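Local structure of KLTH0A00704p (Lachancea thermotolerans, 4J2G) at residues E24-D27 / N28-K32; L160-Q163 / L164-F168; A98-S101 / P102-V106. The protein probably acts in autophagy, its HORMA domain, the part of the longer protein held here, mediating recruitment of PI 3-kinase. The protein carries 1 engineered substitution. One frame throughout, in Å; residues are numbered along the deposited sequence.

Contact 1 (E24-D27 / N28-K32); sequences ELID and NFFLK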
loop_
_atom_site.group_PDB
_atom_site.type_symbol
_atom_site.label_atom_id
_atom_site.label_comp_id
_atom_site.label_asym_id
_atom_site.label_seq_id
_atom_site.Cartn_x
_atom_site.Cartn_y
_atom_site.Cartn_z
ATOM N N GLU A 24 5.515 -0.001 -23.397
ATOM C CA GLU A 24 4.877 1.273 -23.053
ATOM C C GLU A 24 3.511 1.113 -22.373
ATOM O O GLU A 24 3.100 1.955 -21.561
ATOM C CB GLU A 24 4.729 2.189 -24.260
ATOM C CG GLU A 24 5.967 2.995 -24.591
ATOM C CD GLU A 24 5.701 4.064 -25.645
ATOM O OE1 GLU A 24 6.681 4.501 -26.293
ATOM O OE2 GLU A 24 4.516 4.469 -25.816
ATOM N N LEU A 25 2.795 0.059 -22.744
ATOM C CA LEU A 25 1.570 -0.294 -22.077
ATOM C C LEU A 25 1.950 -0.605 -20.595
ATOM O O LEU A 25 1.458 0.032 -19.676
ATOM C CB LEU A 25 0.958 -1.500 -22.772
ATOM C CG LEU A 25 -0.487 -1.460 -23.279
ATOM C CD1 LEU A 25 -0.883 -0.093 -23.834
ATOM C CD2 LEU A 25 -0.730 -2.555 -24.327
ATOM N N ILE A 26 2.887 -1.526 -20.400
ATOM C CA ILE A 26 3.337 -1.908 -19.091
ATOM C C ILE A 26 3.720 -0.735 -18.188
ATOM O O ILE A 26 3.125 -0.555 -17.109
ATOM C CB ILE A 26 4.412 -2.990 -19.157
ATOM C CG1 ILE A 26 3.808 -4.264 -19.751
ATOM C CG2 ILE A 26 4.919 -3.320 -17.743
ATOM C CD1 ILE A 26 4.811 -5.205 -20.393
ATOM N N ASP A 27 4.667 0.070 -18.637
ATOM C CA ASP A 27 5.168 1.210 -17.863
ATOM C C ASP A 27 4.044 2.229 -17.534
ATOM O O ASP A 27 4.033 2.843 -16.446
ATOM C CB ASP A 27 6.314 1.872 -18.616
ATOM C CG ASP A 27 6.887 3.094 -17.901
ATOM O OD1 ASP A 27 7.351 3.048 -16.739
ATOM O OD2 ASP A 27 6.895 4.135 -18.541
ATOM N N ASN A 28 3.092 2.370 -18.451
ATOM C CA ASN A 28 2.008 3.319 -18.300
ATOM C C ASN A 28 1.028 2.809 -17.240
ATOM O O ASN A 28 0.444 3.586 -16.475
ATOM C CB ASN A 28 1.248 3.517 -19.614
ATOM C CG ASN A 28 1.901 4.537 -20.543
ATOM O OD1 ASN A 28 2.737 5.357 -20.145
ATOM N ND2 ASN A 28 1.495 4.498 -21.802
ATOM N N PHE A 29 0.866 1.497 -17.195
ATOM C CA PHE A 29 0.022 0.918 -16.212
ATOM C C PHE A 29 0.610 1.165 -14.791
ATOM O O PHE A 29 -0.094 1.636 -13.871
ATOM C CB PHE A 29 -0.086 -0.549 -16.440
ATOM C CG PHE A 29 -1.060 -1.156 -15.550
ATOM C CD1 PHE A 29 -2.434 -1.012 -15.817
ATOM C CD2 PHE A 29 -0.638 -1.778 -14.392
ATOM C CE1 PHE A 29 -3.373 -1.514 -14.947
ATOM C CE2 PHE A 29 -1.568 -2.276 -13.500
ATOM C CZ PHE A 29 -2.931 -2.133 -13.770
ATOM N N PHE A 30 1.888 0.830 -14.623
ATOM C CA PHE A 30 2.589 1.073 -13.358
ATOM C C PHE A 30 2.304 2.481 -12.878
ATOM O O PHE A 30 1.913 2.663 -11.733
ATOM C CB PHE A 30 4.085 0.971 -13.527
ATOM C CG PHE A 30 4.628 -0.376 -13.282
ATOM C CD1 PHE A 30 4.204 -1.486 -14.036
ATOM C CD2 PHE A 30 5.584 -0.545 -12.292
ATOM C CE1 PHE A 30 4.748 -2.735 -13.770
ATOM C CE2 PHE A 30 6.101 -1.792 -11.999
ATOM C CZ PHE A 30 5.719 -2.884 -12.772
ATOM N N LEU A 31 2.486 3.447 -13.776
ATOM C CA LEU A 31 2.177 4.855 -13.507
ATOM C C LEU A 31 0.721 5.095 -13.132
ATOM O O LEU A 31 0.485 5.686 -12.089
ATOM C CB LEU A 31 2.543 5.759 -14.669
ATOM C CG LEU A 31 4.036 5.809 -15.065
ATOM C CD1 LEU A 31 4.211 6.656 -16.347
ATOM C CD2 LEU A 31 4.909 6.355 -13.964
ATOM N N LYS A 32 -0.247 4.611 -13.945
ATOM C CA LYS A 32 -1.668 4.749 -13.613
ATOM C C LYS A 32 -2.003 4.079 -12.253
ATOM O O LYS A 32 -2.705 4.673 -11.421
ATOM C CB LYS A 32 -2.601 4.193 -14.732
ATOM C CG LYS A 32 -2.650 5.041 -16.006
ATOM C CD LYS A 32 -3.622 4.480 -17.049
ATOM C CE LYS A 32 -3.345 5.085 -18.431
ATOM N NZ LYS A 32 -4.200 4.490 -19.512
#

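Contact 2 (L160-Q163 / L164-F168); sequences LYRQ and LVLLF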
loop_
_atom_site.group_PDB
_atom_site.type_symbol
_atom_site.label_atom_id
_atom_site.label_comp_id
_atom_site.label_asym_id
_atom_site.label_seq_id
_atom_site.Cartn_x
_atom_site.Cartn_y
_atom_site.Cartn_z
ATOM N N LEU A 160 -3.262 -7.367 -24.719
ATOM C CA LEU A 160 -2.663 -6.941 -23.461
ATOM C C LEU A 160 -3.266 -5.634 -22.999
ATOM O O LEU A 160 -3.250 -5.323 -21.817
ATOM C CB LEU A 160 -1.178 -6.760 -23.598
ATOM C CG LEU A 160 -0.508 -6.047 -22.434
ATOM C CD1 LEU A 160 -0.380 -6.964 -21.226
ATOM C CD2 LEU A 160 0.845 -5.536 -22.883
ATOM N N TYR A 161 -3.790 -4.865 -23.933
ATOM C CA TYR A 161 -4.406 -3.628 -23.583
ATOM C C TYR A 161 -5.677 -3.927 -22.809
ATOM O O TYR A 161 -5.999 -3.237 -21.848
ATOM C CB TYR A 161 -4.751 -2.815 -24.818
ATOM C CG TYR A 161 -5.440 -1.550 -24.431
ATOM C CD1 TYR A 161 -4.734 -0.543 -23.773
ATOM C CD2 TYR A 161 -6.798 -1.373 -24.663
ATOM C CE1 TYR A 161 -5.351 0.617 -23.364
ATOM C CE2 TYR A 161 -7.425 -0.201 -24.272
ATOM C CZ TYR A 161 -6.687 0.780 -23.620
ATOM O OH TYR A 161 -7.272 1.950 -23.226
ATOM N N ARG A 162 -6.385 -4.965 -23.221
ATOM C CA ARG A 162 -7.662 -5.266 -22.638
ATOM C C ARG A 162 -7.453 -5.897 -21.254
ATOM O O ARG A 162 -8.195 -5.597 -20.333
ATOM C CB ARG A 162 -8.471 -6.169 -23.575
ATOM C CG ARG A 162 -9.940 -6.261 -23.224
ATOM C CD ARG A 162 -10.519 -7.545 -23.775
ATOM N NE ARG A 162 -9.875 -8.724 -23.200
ATOM C CZ ARG A 162 -10.500 -9.664 -22.489
ATOM N NH1 ARG A 162 -11.811 -9.582 -22.253
ATOM N NH2 ARG A 162 -9.807 -10.695 -22.018
ATOM N N GLN A 163 -6.449 -6.767 -21.131
ATOM C CA GLN A 163 -6.031 -7.328 -19.853
ATOM C C GLN A 163 -5.686 -6.235 -18.822
ATOM O O GLN A 163 -5.844 -6.454 -17.637
ATOM C CB GLN A 163 -4.785 -8.211 -19.995
ATOM C CG GLN A 163 -4.864 -9.356 -20.991
ATOM C CD GLN A 163 -5.821 -10.429 -20.556
ATOM O OE1 GLN A 163 -5.690 -10.982 -19.464
ATOM N NE2 GLN A 163 -6.800 -10.734 -21.408
ATOM N N LEU A 164 -5.209 -5.078 -19.269
ATOM C CA LEU A 164 -4.807 -4.060 -18.334
ATOM C C LEU A 164 -5.967 -3.154 -17.953
ATOM O O LEU A 164 -5.968 -2.614 -16.875
ATOM C CB LEU A 164 -3.571 -3.288 -18.804
ATOM C CG LEU A 164 -2.327 -4.174 -18.926
ATOM C CD1 LEU A 164 -1.323 -3.462 -19.809
ATOM C CD2 LEU A 164 -1.682 -4.546 -17.589
ATOM N N VAL A 165 -6.993 -3.084 -18.789
ATOM C CA VAL A 165 -8.163 -2.283 -18.512
ATOM C C VAL A 165 -8.934 -3.022 -17.432
ATOM O O VAL A 165 -9.458 -2.422 -16.486
ATOM C CB VAL A 165 -9.021 -2.101 -19.799
ATOM C CG1 VAL A 165 -10.433 -1.686 -19.476
ATOM C CG2 VAL A 165 -8.413 -1.050 -20.723
ATOM N N LEU A 166 -9.014 -4.336 -17.602
ATOM C CA LEU A 166 -9.685 -5.211 -16.644
ATOM C C LEU A 166 -8.961 -5.194 -15.293
ATOM O O LEU A 166 -9.579 -5.071 -14.254
ATOM C CB LEU A 166 -9.689 -6.633 -17.168
ATOM C CG LEU A 166 -10.925 -7.279 -17.818
ATOM C CD1 LEU A 166 -11.959 -6.291 -18.330
ATOM C CD2 LEU A 166 -10.441 -8.232 -18.901
ATOM N N LEU A 167 -7.642 -5.322 -15.327
ATOM C CA LEU A 167 -6.851 -5.239 -14.138
ATOM C C LEU A 167 -7.014 -3.891 -13.425
ATOM O O LEU A 167 -7.088 -3.842 -12.172
ATOM C CB LEU A 167 -5.404 -5.468 -14.465
ATOM C CG LEU A 167 -4.515 -5.429 -13.241
ATOM C CD1 LEU A 167 -4.742 -6.704 -12.502
ATOM C CD2 LEU A 167 -3.078 -5.358 -13.667
ATOM N N PHE A 168 -7.128 -2.818 -14.198
ATOM C CA PHE A 168 -7.204 -1.516 -13.588
ATOM C C PHE A 168 -8.515 -1.309 -12.795
ATOM O O PHE A 168 -8.504 -0.701 -11.717
ATOM C CB PHE A 168 -7.006 -0.428 -14.622
ATOM C CG PHE A 168 -6.926 0.957 -14.033
ATOM C CD1 PHE A 168 -5.751 1.388 -13.369
ATOM C CD2 PHE A 168 -8.003 1.840 -14.135
ATOM C CE1 PHE A 168 -5.653 2.668 -12.835
ATOM C CE2 PHE A 168 -7.912 3.131 -13.593
ATOM C CZ PHE A 168 -6.743 3.533 -12.947
#

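Contact 3 (A98-S101 / P102-V106); sequences ARLS and PSQQV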
loop_
_atom_site.group_PDB
_atom_site.type_symbol
_atom_site.label_atom_id
_atom_site.label_comp_id
_atom_site.label_asym_id
_atom_site.label_seq_id
_atom_site.Cartn_x
_atom_site.Cartn_y
_atom_site.Cartn_z
ATOM N N ALA A 98 2.189 13.388 12.765
ATOM C CA ALA A 98 2.960 14.622 12.910
ATOM C C ALA A 98 2.307 15.698 13.798
ATOM O O ALA A 98 3.009 16.336 14.602
ATOM C CB ALA A 98 3.273 15.200 11.527
ATOM N N ARG A 99 0.986 15.874 13.658
ATOM C CA ARG A 99 0.233 17.010 14.227
ATOM C C ARG A 99 -0.368 16.739 15.588
ATOM O O ARG A 99 -1.249 17.505 16.035
ATOM C CB ARG A 99 -0.926 17.395 13.297
ATOM C CG ARG A 99 -0.542 17.824 11.903
ATOM C CD ARG A 99 0.311 19.080 11.924
ATOM N NE ARG A 99 -0.009 19.948 10.789
ATOM C CZ ARG A 99 -0.962 20.878 10.795
ATOM N NH1 ARG A 99 -1.705 21.081 11.881
ATOM N NH2 ARG A 99 -1.173 21.607 9.709
ATOM N N LEU A 100 0.031 15.621 16.209
ATOM C CA LEU A 100 -0.437 15.266 17.558
ATOM C C LEU A 100 0.288 16.064 18.632
ATOM O O LEU A 100 1.514 16.139 18.624
ATOM C CB LEU A 100 -0.166 13.792 17.846
ATOM C CG LEU A 100 -1.238 12.707 17.703
ATOM C CD1 LEU A 100 -2.269 13.069 16.670
ATOM C CD2 LEU A 100 -0.633 11.335 17.419
ATOM N N SER A 101 -0.467 16.598 19.582
ATOM C CA SER A 101 0.116 17.151 20.815
ATOM C C SER A 101 0.528 16.027 21.786
ATOM O O SER A 101 -0.013 14.915 21.703
ATOM C CB SER A 101 -0.878 18.099 21.499
ATOM O OG SER A 101 -2.011 17.392 21.967
ATOM N N PRO A 102 1.488 16.312 22.702
ATOM C CA PRO A 102 2.039 15.395 23.717
ATOM C C PRO A 102 1.061 14.640 24.625
ATOM O O PRO A 102 1.432 13.580 25.146
ATOM C CB PRO A 102 2.898 16.323 24.582
ATOM C CG PRO A 102 3.377 17.362 23.635
ATOM C CD PRO A 102 2.271 17.567 22.637
ATOM N N SER A 103 -0.141 15.178 24.847
ATOM C CA SER A 103 -1.162 14.515 25.686
ATOM C C SER A 103 -2.148 13.580 24.920
ATOM O O SER A 103 -2.923 12.809 25.527
ATOM C CB SER A 103 -1.983 15.565 26.430
ATOM O OG SER A 103 -3.012 16.088 25.603
ATOM N N GLN A 104 -2.138 13.684 23.593
ATOM C CA GLN A 104 -3.019 12.866 22.734
ATOM C C GLN A 104 -2.595 11.374 22.677
ATOM O O GLN A 104 -1.451 11.041 22.397
ATOM C CB GLN A 104 -3.128 13.506 21.348
ATOM C CG GLN A 104 -3.940 14.795 21.395
ATOM C CD GLN A 104 -4.113 15.486 20.042
ATOM O OE1 GLN A 104 -3.137 15.826 19.352
ATOM N NE2 GLN A 104 -5.364 15.772 19.698
ATOM N N GLN A 105 -3.535 10.496 22.998
ATOM C CA GLN A 105 -3.339 9.059 22.977
ATOM C C GLN A 105 -3.983 8.500 21.672
ATOM O O GLN A 105 -5.161 8.778 21.385
ATOM C CB GLN A 105 -4.055 8.471 24.225
ATOM C CG GLN A 105 -3.856 6.989 24.550
ATOM C CD GLN A 105 -2.402 6.503 24.522
ATOM O OE1 GLN A 105 -1.514 7.110 25.130
ATOM N NE2 GLN A 105 -2.160 5.391 23.854
ATOM N N VAL A 106 -3.224 7.708 20.915
ATOM C CA VAL A 106 -3.819 6.863 19.863
ATOM C C VAL A 106 -4.246 5.482 20.371
ATOM O O VAL A 106 -3.474 4.709 20.921
ATOM C CB VAL A 106 -2.864 6.695 18.667
ATOM C CG1 VAL A 106 -3.503 5.833 17.568
ATOM C CG2 VAL A 106 -2.507 8.061 18.130
HETATM O O HOH W 1 -0.141 17.778 24.691
#

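Contact 1 (E24-D27 / N28-K32)
Ile26 and Phe30 meet one turn apart on helix 18-39: a chi1 of -65° sets Ile26 CG1 beside its own backbone N and sends CG2 the other way, anti to that N, toward the ring. With Phe30 at chi1 -91°, the ring stands out from the helix with its CD1-CE1 side turned to Ile26, and CE1 lies 4.0 Å from Ile26 CG2. The two side chains run side by side and point the same way, a branched aliphatic and a flat aromatic forming one apolar ridge. Beneath them, Phe30 N gives a nearly straight hydrogen bond to Ile26 O, 3.1 Å long.

On the polar flank, Asn28 curls back over the preceding turn, bringing ND2 3.0 Å from Glu24 O, although the angle is too poor for a hydrogen bond. That carbonyl accepts instead from Asn28 N, which also makes a weak bond to Leu25 O. Leu31 CG sits 3.3 Å from Asp27 O, so the methine lies against a carbonyl already bonded to Leu31 N.

Buried Phe29 and Phe30 suit the faces they turn inward: Phe30 meets Leu257 of strand 255-264 and the ring of Trp77 of helix 70-78, while Leu25 and Phe29 pack on helix 158-177.

Contact 2 (L160-Q163 / L164-F168)
Three side-chain pairs, each four residues apart, carry this part of helix 158-177: Leu160 with Leu164, Tyr161 with Val165 and Arg162 with Leu166. The first is purely aliphatic, Leu160 CG lying 3.8 Å from Leu164 CD1 on the buried side, where Leu160 faces Leu25 of helix 18-39 and Leu164 meets Ile250 and Leu257 of the sheet.

The second is a CH-pi contact. Val165 CG2 stands over one face of the Tyr161 ring, displaced toward its rim, 4.1 Å from the ring centroid. Tyr161 CG is anti to the backbone N (chi1 178°), which swings the ring to where Val165 CG2 reaches back over its face.

In the third, Leu166 CD2 covers one face of the Arg162 guanidinium, 3.9 Å from CZ, as the arginine chain bends at chi3. Arg162 is at the same time in a salt bridge through NE with Glu159 OE2, which also accepts from Gln163 NE2.

Among the backbone bonds between 160-163 and 164-168, Leu166 N to Arg162 O is the straightest, at 166°, whereas Leu164 N reaches both Leu160 O and Tyr161 O only weakly.

The chemistry thus changes round the helix: aliphatic toward the sheet and helix 18-39, mixed on the more exposed side, where one carboxylate probably offsets the arginine's charge while one leucine methyl lies over its guanidinium.

Contact 3 (A98-S101 / P102-V106)
Ser101 and Gln104 bind each other twice, closing a type I beta turn that runs from one to the other and leads into strand 105-109. The shorter bond runs from Ser101 N to Gln104 OE1, at 2.8 Å and with an N-H...O angle of 153°. The second is the backbone bond characteristic of the turn, Gln104 N to Ser101 O at 3.1 Å, its donor standing above the carbonyl plane. Glutamine suits the fourth position: its chain, extended beyond CG, reaches back across the turn to the first residue's N-H. Pro102 suits the second position, where its ring restricts phi to about the value a type I turn needs (-52°).

Ser101 OG, with chi1 66°, sits between its own N and carbonyl carbon, a position that turns it to the glutamine chain: it lies 3.2 Å from Gln104 OE1, a weak bond that is not settled, and 3.3 Å from Gln104 CG. A water accepts from Ser103 N at 2.6 Å and links it to the Ser101 hydroxyl, the second link being weak.

Farther in, Gln104 pairs by backbone with Gly121, and Val106 with strand 115-120, while the side chains of Leu100 and Val106 reach strand 268-271. These two apolar chains suit the buried side beneath the turn and meet at about a right angle, Leu100 CD2 3.8 Å from Val106 CG2.

Along the chain, contact 1 comes first, then contact 3, then contact 2, yet contacts 1 and 2 are the neighbours in space, with centres about 11 Å apart. Helices 18-39 and 158-177 touch there, Phe29 CZ coming within 3.2 Å of Leu167 CD2, and both pack on strand 255-264 of the five-stranded antiparallel sheet. Contact 3 lies on the opposite side of the chain's centre, its centre about 39 Å from that of contact 1 and 43 Å from that of contact 2. It belongs to the connection from strand 89-96 of that larger sheet to the middle strand of the three-stranded one. The HORMA domain thus combines a helix-packed larger sheet with a small separate one.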